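Local atomic coordinates of neurotoxin (PDB entry 2QN0), a protein that cleaves neuronal SNARE proteins as the zinc-dependent protease light chain of botulinum neurotoxin serotype C1, thereby blocking neurotransmitter release. Residues Phe358-Tyr363 and Val369-Ile374; Phe94-Ser99 and Cys220-Leu225; Leu227-Asn232 and Ile270-Gly275; Ala205-Gly210 and Val408-Gln413. All blocks are in the same frame, centred on the assembly; numbering follows the deposited sequence.

Interaction 1: residues Phe358-Tyr363 and Val369-Ile374; sequences FTEFNY and VQNRKI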
loop_
_atom_site.group_PDB
_atom_site.type_symbol
_atom_site.label_atom_id
_atom_site.label_comp_id
_atom_site.label_asym_id
_atom_site.label_seq_id
_atom_site.Cartn_x
_atom_site.Cartn_y
_atom_site.Cartn_z
ATOM N N PHE A 358 9.579 -1.349 9.476
ATOM C CA PHE A 358 8.245 -1.457 8.895
ATOM C C PHE A 358 8.382 -2.341 7.658
ATOM O O PHE A 358 8.416 -1.844 6.529
ATOM C CB PHE A 358 7.725 -0.072 8.507
ATOM C CG PHE A 358 7.266 0.750 9.680
ATOM C CD1 PHE A 358 6.060 0.465 10.315
ATOM C CD2 PHE A 358 8.045 1.794 10.164
ATOM C CE1 PHE A 358 5.638 1.210 11.416
ATOM C CE2 PHE A 358 7.633 2.546 11.267
ATOM C CZ PHE A 358 6.425 2.251 11.894
ATOM N N THR A 359 8.471 -3.652 7.885
ATOM C CA THR A 359 8.630 -4.622 6.804
ATOM C C THR A 359 7.708 -5.823 7.005
ATOM O O THR A 359 7.356 -6.163 8.133
ATOM C CB THR A 359 10.075 -5.169 6.740
ATOM O OG1 THR A 359 10.339 -5.943 7.918
ATOM C CG2 THR A 359 11.083 -4.022 6.657
ATOM N N GLU A 360 7.333 -6.465 5.904
ATOM C CA GLU A 360 6.462 -7.641 5.953
ATOM C C GLU A 360 7.059 -8.718 6.864
ATOM O O GLU A 360 6.365 -9.316 7.694
ATOM C CB GLU A 360 6.292 -8.216 4.547
ATOM C CG GLU A 360 5.333 -9.398 4.468
ATOM C CD GLU A 360 5.349 -10.062 3.105
ATOM O OE1 GLU A 360 5.431 -9.332 2.092
ATOM O OE2 GLU A 360 5.267 -11.309 3.045
ATOM N N PHE A 361 8.352 -8.963 6.685
ATOM C CA PHE A 361 9.088 -9.956 7.460
ATOM C C PHE A 361 8.956 -9.708 8.963
ATOM O O PHE A 361 8.754 -10.639 9.743
ATOM C CB PHE A 361 10.567 -9.914 7.063
ATOM C CG PHE A 361 11.383 -11.035 7.641
ATOM C CD1 PHE A 361 11.413 -12.281 7.021
ATOM C CD2 PHE A 361 12.110 -10.849 8.810
ATOM C CE1 PHE A 361 12.159 -13.328 7.560
ATOM C CE2 PHE A 361 12.858 -11.889 9.356
ATOM C CZ PHE A 361 12.881 -13.130 8.729
ATOM N N ASN A 362 9.080 -8.448 9.367
ATOM C CA ASN A 362 8.980 -8.093 10.775
ATOM C C ASN A 362 7.535 -8.233 11.252
ATOM O O ASN A 362 7.286 -8.698 12.363
ATOM C CB ASN A 362 9.489 -6.660 10.986
ATOM C CG ASN A 362 9.744 -6.334 12.446
ATOM O OD1 ASN A 362 10.058 -7.218 13.247
ATOM N ND2 ASN A 362 9.630 -5.053 12.797
ATOM N N TYR A 363 6.578 -7.850 10.411
ATOM C CA TYR A 363 5.173 -7.965 10.805
ATOM C C TYR A 363 4.796 -9.421 11.084
ATOM O O TYR A 363 4.062 -9.703 12.030
ATOM C CB TYR A 363 4.238 -7.412 9.721
ATOM C CG TYR A 363 4.495 -5.972 9.329
ATOM C CD1 TYR A 363 4.973 -5.044 10.256
ATOM C CD2 TYR A 363 4.232 -5.531 8.033
ATOM C CE1 TYR A 363 5.186 -3.710 9.895
ATOM C CE2 TYR A 363 4.435 -4.206 7.667
ATOM C CZ TYR A 363 4.914 -3.302 8.602
ATOM O OH TYR A 363 5.119 -1.989 8.232
ATOM N N VAL A 369 2.141 -14.809 12.921
ATOM C CA VAL A 369 1.465 -15.566 11.878
ATOM C C VAL A 369 2.501 -16.248 11.000
ATOM O O VAL A 369 3.652 -15.810 10.924
ATOM C CB VAL A 369 0.586 -14.664 10.972
ATOM C CG1 VAL A 369 -0.527 -14.022 11.795
ATOM C CG2 VAL A 369 1.443 -13.598 10.292
ATOM N N GLN A 370 2.094 -17.332 10.353
ATOM C CA GLN A 370 2.977 -18.050 9.447
ATOM C C GLN A 370 3.078 -17.168 8.212
ATOM O O GLN A 370 2.133 -16.454 7.880
ATOM C CB GLN A 370 2.358 -19.401 9.068
ATOM C CG GLN A 370 3.212 -20.258 8.138
ATOM C CD GLN A 370 4.540 -20.645 8.763
ATOM O OE1 GLN A 370 5.393 -19.791 9.012
ATOM N NE2 GLN A 370 4.721 -21.941 9.027
ATOM N N ASN A 371 4.219 -17.206 7.532
ATOM C CA ASN A 371 4.380 -16.399 6.332
ATOM C C ASN A 371 5.510 -16.937 5.468
ATOM O O ASN A 371 6.325 -17.739 5.924
ATOM C CB ASN A 371 4.660 -14.935 6.704
ATOM C CG ASN A 371 4.549 -14.000 5.510
ATOM O OD1 ASN A 371 3.616 -14.108 4.714
ATOM N ND2 ASN A 371 5.490 -13.065 5.388
ATOM N N ARG A 372 5.547 -16.498 4.215
ATOM C CA ARG A 372 6.590 -16.928 3.297
ATOM C C ARG A 372 7.936 -16.523 3.886
ATOM O O ARG A 372 8.054 -15.473 4.514
ATOM C CB ARG A 372 6.382 -16.276 1.927
ATOM C CG ARG A 372 6.223 -14.759 1.964
ATOM C CD ARG A 372 5.866 -14.211 0.586
ATOM N NE ARG A 372 5.565 -12.780 0.619
ATOM C CZ ARG A 372 5.144 -12.080 -0.432
ATOM N NH1 ARG A 372 4.974 -12.678 -1.605
ATOM N NH2 ARG A 372 4.885 -10.782 -0.309
ATOM N N LYS A 373 8.945 -17.366 3.700
ATOM C CA LYS A 373 10.273 -17.085 4.226
ATOM C C LYS A 373 10.981 -15.996 3.423
ATOM O O LYS A 373 11.751 -15.207 3.976
ATOM C CB LYS A 373 11.114 -18.359 4.219
ATOM C CG LYS A 373 12.473 -18.204 4.881
ATOM C CD LYS A 373 13.200 -19.535 4.922
ATOM C CE LYS A 373 14.556 -19.405 5.592
ATOM N NZ LYS A 373 15.267 -20.715 5.615
ATOM N N ILE A 374 10.725 -15.969 2.121
ATOM C CA ILE A 374 11.320 -14.975 1.231
ATOM C C ILE A 374 10.259 -14.447 0.279
ATOM O O ILE A 374 9.250 -15.109 0.032
ATOM C CB ILE A 374 12.479 -15.567 0.385
ATOM C CG1 ILE A 374 12.035 -16.871 -0.276
ATOM C CG2 ILE A 374 13.711 -15.775 1.261
ATOM C CD1 ILE A 374 13.046 -17.429 -1.270
#

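Interaction 2: residues Phe94-Ser99 and Cys220-Leu225; sequences FKRINS and CMDPIL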
loop_
_atom_site.group_PDB
_atom_site.type_symbol
_atom_site.label_atom_id
_atom_site.label_comp_id
_atom_site.label_asym_id
_atom_site.label_seq_id
_atom_site.Cartn_x
_atom_site.Cartn_y
_atom_site.Cartn_z
ATOM N N PHE A 94 -7.912 -3.387 8.480
ATOM C CA PHE A 94 -7.261 -2.258 9.136
ATOM C C PHE A 94 -7.414 -2.373 10.647
ATOM O O PHE A 94 -6.506 -2.021 11.393
ATOM C CB PHE A 94 -7.823 -0.922 8.644
ATOM C CG PHE A 94 -7.033 -0.319 7.512
ATOM C CD1 PHE A 94 -7.208 -0.761 6.207
ATOM C CD2 PHE A 94 -6.079 0.664 7.763
ATOM C CE1 PHE A 94 -6.445 -0.237 5.164
ATOM C CE2 PHE A 94 -5.308 1.195 6.730
ATOM C CZ PHE A 94 -5.493 0.742 5.426
ATOM N N LYS A 95 -8.560 -2.870 11.104
ATOM C CA LYS A 95 -8.765 -3.038 12.540
ATOM C C LYS A 95 -7.766 -4.057 13.096
ATOM O O LYS A 95 -7.226 -3.882 14.191
ATOM C CB LYS A 95 -10.198 -3.503 12.825
ATOM C CG LYS A 95 -11.264 -2.445 12.557
ATOM C CD LYS A 95 -12.650 -3.021 12.844
ATOM C CE LYS A 95 -13.761 -2.034 12.550
ATOM N NZ LYS A 95 -15.094 -2.656 12.829
ATOM N N ARG A 96 -7.515 -5.121 12.341
ATOM C CA ARG A 96 -6.574 -6.142 12.788
ATOM C C ARG A 96 -5.159 -5.572 12.774
ATOM O O ARG A 96 -4.375 -5.812 13.688
ATOM C CB ARG A 96 -6.666 -7.390 11.899
ATOM C CG ARG A 96 -5.714 -8.517 12.300
ATOM C CD ARG A 96 -6.205 -9.856 11.760
ATOM N NE ARG A 96 -5.143 -10.856 11.642
ATOM C CZ ARG A 96 -4.415 -11.323 12.653
ATOM N NH1 ARG A 96 -4.618 -10.885 13.888
ATOM N NH2 ARG A 96 -3.480 -12.239 12.422
ATOM N N ILE A 97 -4.836 -4.807 11.740
ATOM C CA ILE A 97 -3.516 -4.195 11.658
ATOM C C ILE A 97 -3.342 -3.276 12.869
ATOM O O ILE A 97 -2.288 -3.249 13.506
ATOM C CB ILE A 97 -3.370 -3.371 10.353
ATOM C CG1 ILE A 97 -3.327 -4.319 9.151
ATOM C CG2 ILE A 97 -2.100 -2.514 10.405
ATOM C CD1 ILE A 97 -3.413 -3.620 7.801
ATOM N N ASN A 98 -4.409 -2.550 13.191
ATOM C CA ASN A 98 -4.422 -1.599 14.298
ATOM C C ASN A 98 -4.382 -2.247 15.682
ATOM O O ASN A 98 -4.238 -1.551 16.688
ATOM C CB ASN A 98 -5.672 -0.715 14.174
ATOM C CG ASN A 98 -5.571 0.567 14.978
ATOM O OD1 ASN A 98 -4.514 1.196 15.037
ATOM N ND2 ASN A 98 -6.685 0.979 15.577
ATOM N N SER A 99 -4.501 -3.572 15.736
ATOM C CA SER A 99 -4.498 -4.278 17.016
ATOM C C SER A 99 -3.112 -4.435 17.647
ATOM O O SER A 99 -3.007 -4.791 18.820
ATOM C CB SER A 99 -5.165 -5.655 16.872
ATOM O OG SER A 99 -4.347 -6.569 16.158
ATOM N N CYS A 220 -1.265 -20.412 3.739
ATOM C CA CYS A 220 -1.721 -19.240 3.006
ATOM C C CYS A 220 -1.116 -18.013 3.680
ATOM O O CYS A 220 -0.668 -18.083 4.825
ATOM C CB CYS A 220 -3.249 -19.134 3.060
ATOM S SG CYS A 220 -3.897 -18.795 4.726
ATOM N N MET A 221 -1.063 -16.897 2.961
ATOM C CA MET A 221 -0.569 -15.667 3.560
ATOM C C MET A 221 -1.765 -15.056 4.285
ATOM O O MET A 221 -2.894 -15.141 3.802
ATOM C CB MET A 221 -0.093 -14.674 2.493
ATOM C CG MET A 221 1.366 -14.816 2.094
ATOM S SD MET A 221 1.859 -13.423 1.062
ATOM C CE MET A 221 2.031 -12.147 2.295
ATOM N N ASP A 222 -1.527 -14.463 5.448
ATOM C CA ASP A 222 -2.608 -13.815 6.175
ATOM C C ASP A 222 -2.895 -12.529 5.399
ATOM O O ASP A 222 -1.973 -11.780 5.057
ATOM C CB ASP A 222 -2.168 -13.472 7.601
ATOM C CG ASP A 222 -3.301 -12.888 8.438
ATOM O OD1 ASP A 222 -4.040 -12.029 7.921
ATOM O OD2 ASP A 222 -3.446 -13.285 9.614
ATOM N N PRO A 223 -4.172 -12.265 5.091
ATOM C CA PRO A 223 -4.550 -11.060 4.352
ATOM C C PRO A 223 -3.951 -9.759 4.886
ATOM O O PRO A 223 -3.681 -8.844 4.102
ATOM C CB PRO A 223 -6.073 -11.069 4.442
ATOM C CG PRO A 223 -6.383 -12.523 4.393
ATOM C CD PRO A 223 -5.351 -13.120 5.330
ATOM N N ILE A 224 -3.737 -9.648 6.198
ATOM C CA ILE A 224 -3.178 -8.394 6.690
ATOM C C ILE A 224 -1.747 -8.173 6.212
ATOM O O ILE A 224 -1.332 -7.031 6.045
ATOM C CB ILE A 224 -3.203 -8.253 8.242
ATOM C CG1 ILE A 224 -2.434 -9.391 8.910
ATOM C CG2 ILE A 224 -4.647 -8.157 8.732
ATOM C CD1 ILE A 224 -1.990 -9.055 10.324
ATOM N N LEU A 225 -0.994 -9.247 5.988
ATOM C CA LEU A 225 0.385 -9.086 5.523
ATOM C C LEU A 225 0.421 -8.703 4.050
ATOM O O LEU A 225 1.315 -7.981 3.610
ATOM C CB LEU A 225 1.205 -10.357 5.764
ATOM C CG LEU A 225 1.549 -10.657 7.231
ATOM C CD1 LEU A 225 2.772 -11.561 7.286
ATOM C CD2 LEU A 225 1.842 -9.375 7.987
#

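Interaction 3: residues Leu227-Asn232 and Ile270-Gly275; sequences LMHELN and IYAFGG. With ZN (zinc ion), chain B.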
loop_
_atom_site.group_PDB
_atom_site.type_symbol
_atom_site.label_atom_id
_atom_site.label_comp_id
_atom_site.label_asym_id
_atom_site.label_seq_id
_atom_site.Cartn_x
_atom_site.Cartn_y
_atom_site.Cartn_z
ATOM N N LEU A 227 -1.775 -6.844 2.640
ATOM C CA LEU A 227 -2.090 -5.422 2.666
ATOM C C LEU A 227 -0.955 -4.592 3.276
ATOM O O LEU A 227 -0.554 -3.570 2.712
ATOM C CB LEU A 227 -3.393 -5.186 3.446
ATOM C CG LEU A 227 -3.836 -3.737 3.685
ATOM C CD1 LEU A 227 -3.967 -2.998 2.359
ATOM C CD2 LEU A 227 -5.173 -3.737 4.435
ATOM N N MET A 228 -0.433 -5.029 4.418
ATOM C CA MET A 228 0.649 -4.294 5.072
ATOM C C MET A 228 1.872 -4.197 4.167
ATOM O O MET A 228 2.596 -3.205 4.205
ATOM C CB MET A 228 1.023 -4.950 6.401
ATOM C CG MET A 228 -0.023 -4.720 7.494
ATOM S SD MET A 228 0.387 -5.490 9.063
ATOM C CE MET A 228 1.384 -4.210 9.824
ATOM N N HIS A 229 2.100 -5.226 3.355
ATOM C CA HIS A 229 3.226 -5.203 2.425
ATOM C C HIS A 229 3.069 -3.991 1.504
ATOM O O HIS A 229 4.026 -3.241 1.285
ATOM C CB HIS A 229 3.263 -6.490 1.593
ATOM C CG HIS A 229 4.278 -6.469 0.492
ATOM N ND1 HIS A 229 5.476 -7.146 0.570
ATOM C CD2 HIS A 229 4.277 -5.845 -0.710
ATOM C CE1 HIS A 229 6.167 -6.944 -0.537
ATOM N NE2 HIS A 229 5.462 -6.158 -1.330
ATOM N N GLU A 230 1.866 -3.787 0.966
ATOM C CA GLU A 230 1.636 -2.644 0.087
ATOM C C GLU A 230 1.705 -1.336 0.875
ATOM O O GLU A 230 2.141 -0.312 0.346
ATOM C CB GLU A 230 0.274 -2.750 -0.623
ATOM C CG GLU A 230 0.139 -3.931 -1.599
ATOM C CD GLU A 230 1.289 -4.036 -2.597
ATOM O OE1 GLU A 230 1.699 -3.003 -3.174
ATOM O OE2 GLU A 230 1.774 -5.165 -2.817
ATOM N N LEU A 231 1.279 -1.356 2.135
ATOM C CA LEU A 231 1.346 -0.144 2.951
ATOM C C LEU A 231 2.813 0.265 3.130
ATOM O O LEU A 231 3.117 1.439 3.345
ATOM C CB LEU A 231 0.680 -0.360 4.318
ATOM C CG LEU A 231 -0.845 -0.574 4.285
ATOM C CD1 LEU A 231 -1.366 -0.757 5.712
ATOM C CD2 LEU A 231 -1.530 0.626 3.625
ATOM N N ASN A 232 3.722 -0.703 3.043
ATOM C CA ASN A 232 5.145 -0.382 3.162
ATOM C C ASN A 232 5.584 0.407 1.934
ATOM O O ASN A 232 6.377 1.343 2.044
ATOM C CB ASN A 232 5.985 -1.653 3.310
ATOM C CG ASN A 232 5.766 -2.329 4.648
ATOM O OD1 ASN A 232 5.304 -1.698 5.601
ATOM N ND2 ASN A 232 6.109 -3.608 4.735
ATOM N N ILE A 270 12.420 -5.724 -2.133
ATOM C CA ILE A 270 13.301 -6.223 -1.091
ATOM C C ILE A 270 13.094 -5.448 0.211
ATOM O O ILE A 270 13.063 -6.038 1.292
ATOM C CB ILE A 270 14.786 -6.137 -1.541
ATOM C CG1 ILE A 270 15.035 -7.155 -2.661
ATOM C CG2 ILE A 270 15.718 -6.404 -0.358
ATOM C CD1 ILE A 270 16.459 -7.161 -3.202
ATOM N N TYR A 271 12.947 -4.131 0.119
ATOM C CA TYR A 271 12.731 -3.339 1.324
ATOM C C TYR A 271 11.333 -3.542 1.899
ATOM O O TYR A 271 11.164 -3.614 3.115
ATOM C CB TYR A 271 12.970 -1.855 1.051
ATOM C CG TYR A 271 14.430 -1.459 1.172
ATOM C CD1 TYR A 271 15.203 -1.899 2.249
ATOM C CD2 TYR A 271 15.028 -0.626 0.228
ATOM C CE1 TYR A 271 16.544 -1.512 2.384
ATOM C CE2 TYR A 271 16.362 -0.234 0.354
ATOM C CZ TYR A 271 17.110 -0.678 1.432
ATOM O OH TYR A 271 18.419 -0.271 1.560
ATOM N N ALA A 272 10.332 -3.635 1.030
ATOM C CA ALA A 272 8.960 -3.843 1.497
ATOM C C ALA A 272 8.851 -5.182 2.238
ATOM O O ALA A 272 8.137 -5.298 3.240
ATOM C CB ALA A 272 7.996 -3.814 0.316
ATOM N N PHE A 273 9.564 -6.193 1.747
ATOM C CA PHE A 273 9.540 -7.503 2.387
ATOM C C PHE A 273 10.425 -7.488 3.633
ATOM O O PHE A 273 9.997 -7.888 4.715
ATOM C CB PHE A 273 10.019 -8.595 1.424
ATOM C CG PHE A 273 9.906 -9.978 1.996
ATOM C CD1 PHE A 273 8.662 -10.596 2.118
ATOM C CD2 PHE A 273 11.031 -10.634 2.486
ATOM C CE1 PHE A 273 8.543 -11.848 2.728
ATOM C CE2 PHE A 273 10.924 -11.886 3.099
ATOM C CZ PHE A 273 9.675 -12.492 3.219
ATOM N N GLY A 274 11.667 -7.036 3.473
ATOM C CA GLY A 274 12.571 -6.952 4.605
ATOM C C GLY A 274 13.270 -8.240 5.001
ATOM O O GLY A 274 13.310 -9.204 4.240
ATOM N N GLY A 275 13.821 -8.250 6.210
ATOM C CA GLY A 275 14.524 -9.428 6.690
ATOM C C GLY A 275 15.898 -9.574 6.054
ATOM O O GLY A 275 16.420 -8.618 5.485
HETATM ZN ZN ZN B . 5.680 -5.165 -3.165
HETATM O O HOH W 1 3.912 -5.397 -4.239
#

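Interaction 4: residues Ala205-Gly210 and Val408-Gln413; sequences ATNDVG and VLFMGQ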
loop_
_atom_site.group_PDB
_atom_site.type_symbol
_atom_site.label_atom_id
_atom_site.label_comp_id
_atom_site.label_asym_id
_atom_site.label_seq_id
_atom_site.Cartn_x
_atom_site.Cartn_y
_atom_site.Cartn_z
ATOM N N ALA A 205 8.250 -21.563 4.385
ATOM C CA ALA A 205 7.813 -20.612 5.404
ATOM C C ALA A 205 8.823 -20.232 6.479
ATOM O O ALA A 205 9.826 -20.911 6.682
ATOM C CB ALA A 205 6.545 -21.148 6.065
ATOM N N THR A 206 8.528 -19.146 7.189
ATOM C CA THR A 206 9.412 -18.651 8.238
ATOM C C THR A 206 9.409 -19.491 9.506
ATOM O O THR A 206 10.447 -19.659 10.141
ATOM C CB THR A 206 9.058 -17.203 8.642
ATOM O OG1 THR A 206 7.709 -17.157 9.121
ATOM C CG2 THR A 206 9.209 -16.270 7.459
ATOM N N ASN A 207 8.243 -20.013 9.874
ATOM C CA ASN A 207 8.121 -20.812 11.085
ATOM C C ASN A 207 8.164 -22.316 10.851
ATOM O O ASN A 207 7.366 -22.866 10.096
ATOM C CB ASN A 207 6.825 -20.455 11.817
ATOM C CG ASN A 207 6.838 -19.041 12.367
ATOM O OD1 ASN A 207 7.508 -18.758 13.356
ATOM N ND2 ASN A 207 6.107 -18.147 11.719
ATOM N N ASP A 208 9.107 -22.973 11.516
ATOM C CA ASP A 208 9.257 -24.418 11.425
ATOM C C ASP A 208 8.075 -25.016 12.191
ATOM O O ASP A 208 7.790 -24.593 13.310
ATOM C CB ASP A 208 10.571 -24.833 12.097
ATOM C CG ASP A 208 10.889 -26.311 11.926
ATOM O OD1 ASP A 208 9.964 -27.111 11.679
ATOM O OD2 ASP A 208 12.077 -26.672 12.056
ATOM N N VAL A 209 7.372 -25.972 11.587
ATOM C CA VAL A 209 6.250 -26.613 12.269
ATOM C C VAL A 209 6.484 -28.118 12.421
ATOM O O VAL A 209 5.538 -28.893 12.571
ATOM C CB VAL A 209 4.891 -26.361 11.551
ATOM C CG1 VAL A 209 4.511 -24.887 11.666
ATOM C CG2 VAL A 209 4.969 -26.784 10.091
ATOM N N GLY A 210 7.757 -28.507 12.372
ATOM C CA GLY A 210 8.147 -29.899 12.548
ATOM C C GLY A 210 8.050 -30.854 11.373
ATOM O O GLY A 210 8.228 -32.061 11.551
ATOM N N VAL A 408 -2.781 -23.858 17.206
ATOM C CA VAL A 408 -1.509 -24.550 17.383
ATOM C C VAL A 408 -0.775 -24.691 16.053
ATOM O O VAL A 408 -1.355 -25.108 15.051
ATOM C CB VAL A 408 -1.713 -25.958 17.994
ATOM C CG1 VAL A 408 -0.371 -26.646 18.188
ATOM C CG2 VAL A 408 -2.438 -25.841 19.331
ATOM N N LEU A 409 0.504 -24.331 16.057
ATOM C CA LEU A 409 1.345 -24.405 14.867
ATOM C C LEU A 409 0.694 -23.822 13.616
ATOM O O LEU A 409 0.767 -24.404 12.531
ATOM C CB LEU A 409 1.775 -25.854 14.610
ATOM C CG LEU A 409 2.669 -26.461 15.701
ATOM C CD1 LEU A 409 3.038 -27.889 15.338
ATOM C CD2 LEU A 409 3.921 -25.613 15.867
ATOM N N PHE A 410 0.049 -22.672 13.780
ATOM C CA PHE A 410 -0.583 -21.970 12.668
ATOM C C PHE A 410 -1.524 -22.820 11.817
ATOM O O PHE A 410 -1.661 -22.584 10.618
ATOM C CB PHE A 410 0.516 -21.372 11.778
ATOM C CG PHE A 410 1.610 -20.699 12.554
ATOM C CD1 PHE A 410 1.411 -19.440 13.113
ATOM C CD2 PHE A 410 2.820 -21.347 12.776
ATOM C CE1 PHE A 410 2.402 -18.838 13.886
ATOM C CE2 PHE A 410 3.818 -20.754 13.547
ATOM C CZ PHE A 410 3.607 -19.496 14.104
ATOM N N MET A 411 -2.187 -23.797 12.429
ATOM C CA MET A 411 -3.100 -24.654 11.679
ATOM C C MET A 411 -4.176 -23.899 10.910
ATOM O O MET A 411 -4.650 -24.370 9.874
ATOM C CB MET A 411 -3.759 -25.676 12.612
ATOM C CG MET A 411 -2.987 -26.972 12.726
ATOM S SD MET A 411 -3.829 -28.181 13.762
ATOM C CE MET A 411 -2.666 -28.320 15.107
ATOM N N GLY A 412 -4.565 -22.728 11.408
ATOM C CA GLY A 412 -5.584 -21.949 10.723
ATOM C C GLY A 412 -5.164 -21.541 9.319
ATOM O O GLY A 412 -6.005 -21.328 8.441
ATOM N N GLN A 413 -3.855 -21.428 9.110
ATOM C CA GLN A 413 -3.309 -21.042 7.809
ATOM C C GLN A 413 -2.875 -22.253 6.989
ATOM O O GLN A 413 -2.452 -22.114 5.840
ATOM C CB GLN A 413 -2.106 -20.121 8.002
ATOM C CG GLN A 413 -2.442 -18.736 8.518
ATOM C CD GLN A 413 -1.192 -17.944 8.839
ATOM O OE1 GLN A 413 -0.744 -17.903 9.987
ATOM N NE2 GLN A 413 -0.606 -17.332 7.816
#

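Interaction 1: residues Phe358-Tyr363 and Val369-Ile374
A buried, side-on salt bridge with an added amide bond ties the first turn of helix 360-366 to the loop that follows the helix. Arg-372 grips the carboxylate of Glu-360 with two nitrogens: NH2 lies 2.9 Å from Glu-360 OE1 and NE 2.9 Å from Glu-360 OE2, both on syn lone pairs. The guanidinium and carboxylate planes are 23° apart, so the two groups meet edge to edge and nearly flat. The anti lone pair of OE2 takes a third donor, Asn-371 ND2, at 2.9 Å and almost straight (173°). This amide is turned well out of the carboxylate plane, yet OE2 lies in the plane of the amide. Glu-360 reaches Arg-372 and Asn-371 with an extended chain whose CG stands opposite the backbone N (chi1 -176°). Its OE1 also accepts from ND1 of the zinc ligand His-229. Glu-360 is thus a second-shell residue of the zinc site, and Arg-372 and Asn-371 hold its carboxylate from the shell beyond. Thr-359 caps the helix through OG1, 3.2 Å from Asn-362 N. Around this pair, Phe-361 and Arg-372 pack on Phe-273 of helix 267-273, while Tyr-363 lies against helices 101-112 and 223-238.

Interaction 2: residues Phe94-Ser99 and Cys220-Leu225
Arg-96 passes its methylenes across Ile-224 at about a right angle, with CG 3.7 Å from Ile-224 CG2, and its guanidinium then has Ile-224 CD1 over one face. The contact joins the C-terminal part of helix 80-97 to the N-terminus of helix 223-238, where Asp-222 is the N-cap: Asp-222 OD1 accepts from Ile-224 N at 3.0 Å. The other carboxylate oxygen, OD2, faces the arginine. Arg-96 NH2 donates to Asp-222 OD2 at 3.0 Å with an N-H...O angle of 168°. The oxygen sits at the edge of the guanidinium, in its plane, whereas the nitrogen approaches the syn side of OD2 33° above the carboxylate plane. This salt bridge is therefore single-pronged. The rest of the polar ends is held from outside: Arg-96 NH1 donates to the carbonyl of Ile-395, and Asp-222 OD1 is also hydrogen-bonded to Tyr-393 OH. One carboxylate thus caps a helix and pairs with a buried arginine, which probably lowers the cost of burying both charges. Ile-224 CG1 lies between its backbone N and carbonyl carbon (chi1 58°), carrying CD1 over the guanidinium and leaving CG2 against the arginine methylenes. Ile-97 and Ile-224 run antiparallel alongside each other, with Ile-97 CG1 4.0 Å from Ile-224 CB.

Interaction 3: residues Leu227-Asn232 and Ile270-Gly275
The carbonyl oxygen of Ala-272 is gripped by two donors, the side-chain amide of Asn-232 and the backbone N of Glu-360. Asn-232 ND2 lies 3.0 Å from Ala-272 O, in the carbonyl plane on a lone pair, but the bond is bent, with an N-H...O angle of 143°. It joins helix 223-238, which carries the HExxH zinc-binding motif, to helix 267-273, which supplies the third protein ligand, Glu-269. Asn-232 OD1 has its own partner in Tyr-363 OH, so both ends of this buried amide are engaged. One turn earlier, His-229 binds the zinc ion through NE2 at 2.1 Å. Having CG opposite the backbone N (chi1 172°), the imidazole swings out between the helices, where Ala-272 CB covers one face. This CH-pi contact puts CB 4.0 Å from the ring centroid, offset toward the rim and nearest CE1, at 3.7 Å. ND1 of the same ring is held by Glu-360. His-233 completes the protein ligands, and a water takes a further position 2.1 Å from the zinc ion. Such a site is consistent with a zinc metalloprotease in which Glu-230 activates water. Glu-230 bends back at its second torsion (chi2 -50°), bringing OE2 to 2.6 Å from the zinc-bound water.

Interaction 4: residues Ala205-Gly210 and Val408-Gln413
From its CB outward, Asn-207 runs past CE2 and CZ of the Phe-410 ring, approaching obliquely. The contact is surface packing between two loops, one containing an Asx turn in which Asp-208 OD1 accepts from Gly-210 N at 2.7 Å, the other leading into a 3-10 turn at residues 411-413. Asn-207 CB lies 3.5 Å from Phe-410 CE2, CG is 3.7 Å from Phe-410 CZ, and at the tip ND2 is 3.7 Å from that same CZ. The amide and ring planes are 29° apart, while the two side chains as a whole cross at about a right angle. The backbone N of Asn-207 is held by Gln-370 OE1. The apolar centre is Val-209, whose CG1 comes near the plane of the Phe-410 ring at the edge, 4.1 Å from CD2. The backbone at Leu-409 and Phe-410 has positive phi at both residues (47° and 52°), and both side chains are directed at the 205-210 loop. Behind them Gln-413 is hydrogen-bonded to Cys-220, through its backbone and through NE2 to Cys-220 O, and Val-209 also rests on Phe-219 of strand 219-220. Asp-208, Val-209, Gly-210 and Leu-409 touch a crystal neighbour, so the loop conformation may owe something to the lattice. At the outer end, Leu-409 CD1 lies 3.9 Å from Val-209 O.

Interactions 1 and 3 have centres about 8 Å apart: interaction 3 supplies the first-shell histidine of the zinc site and interaction 1 its second-shell carboxylate, Glu-360 OE1 lying 2.7 Å from His-229 ND1. A second hydrogen bond, Tyr-363 OH to Asn-232 OD1 at 2.7 Å, also joins the two contacts. Interaction 2 shares helix 223-238 with interaction 3, and Ile-97 CD1 packs 3.6 Å from Met-228 CG; Met-221 also reaches into interaction 1. Interaction 4 lies farther out, its centre about 21 Å from that of interaction 3, and is coupled through Gln-413, whose NE2 is 2.9 Å from Gln-370 O of interaction 1.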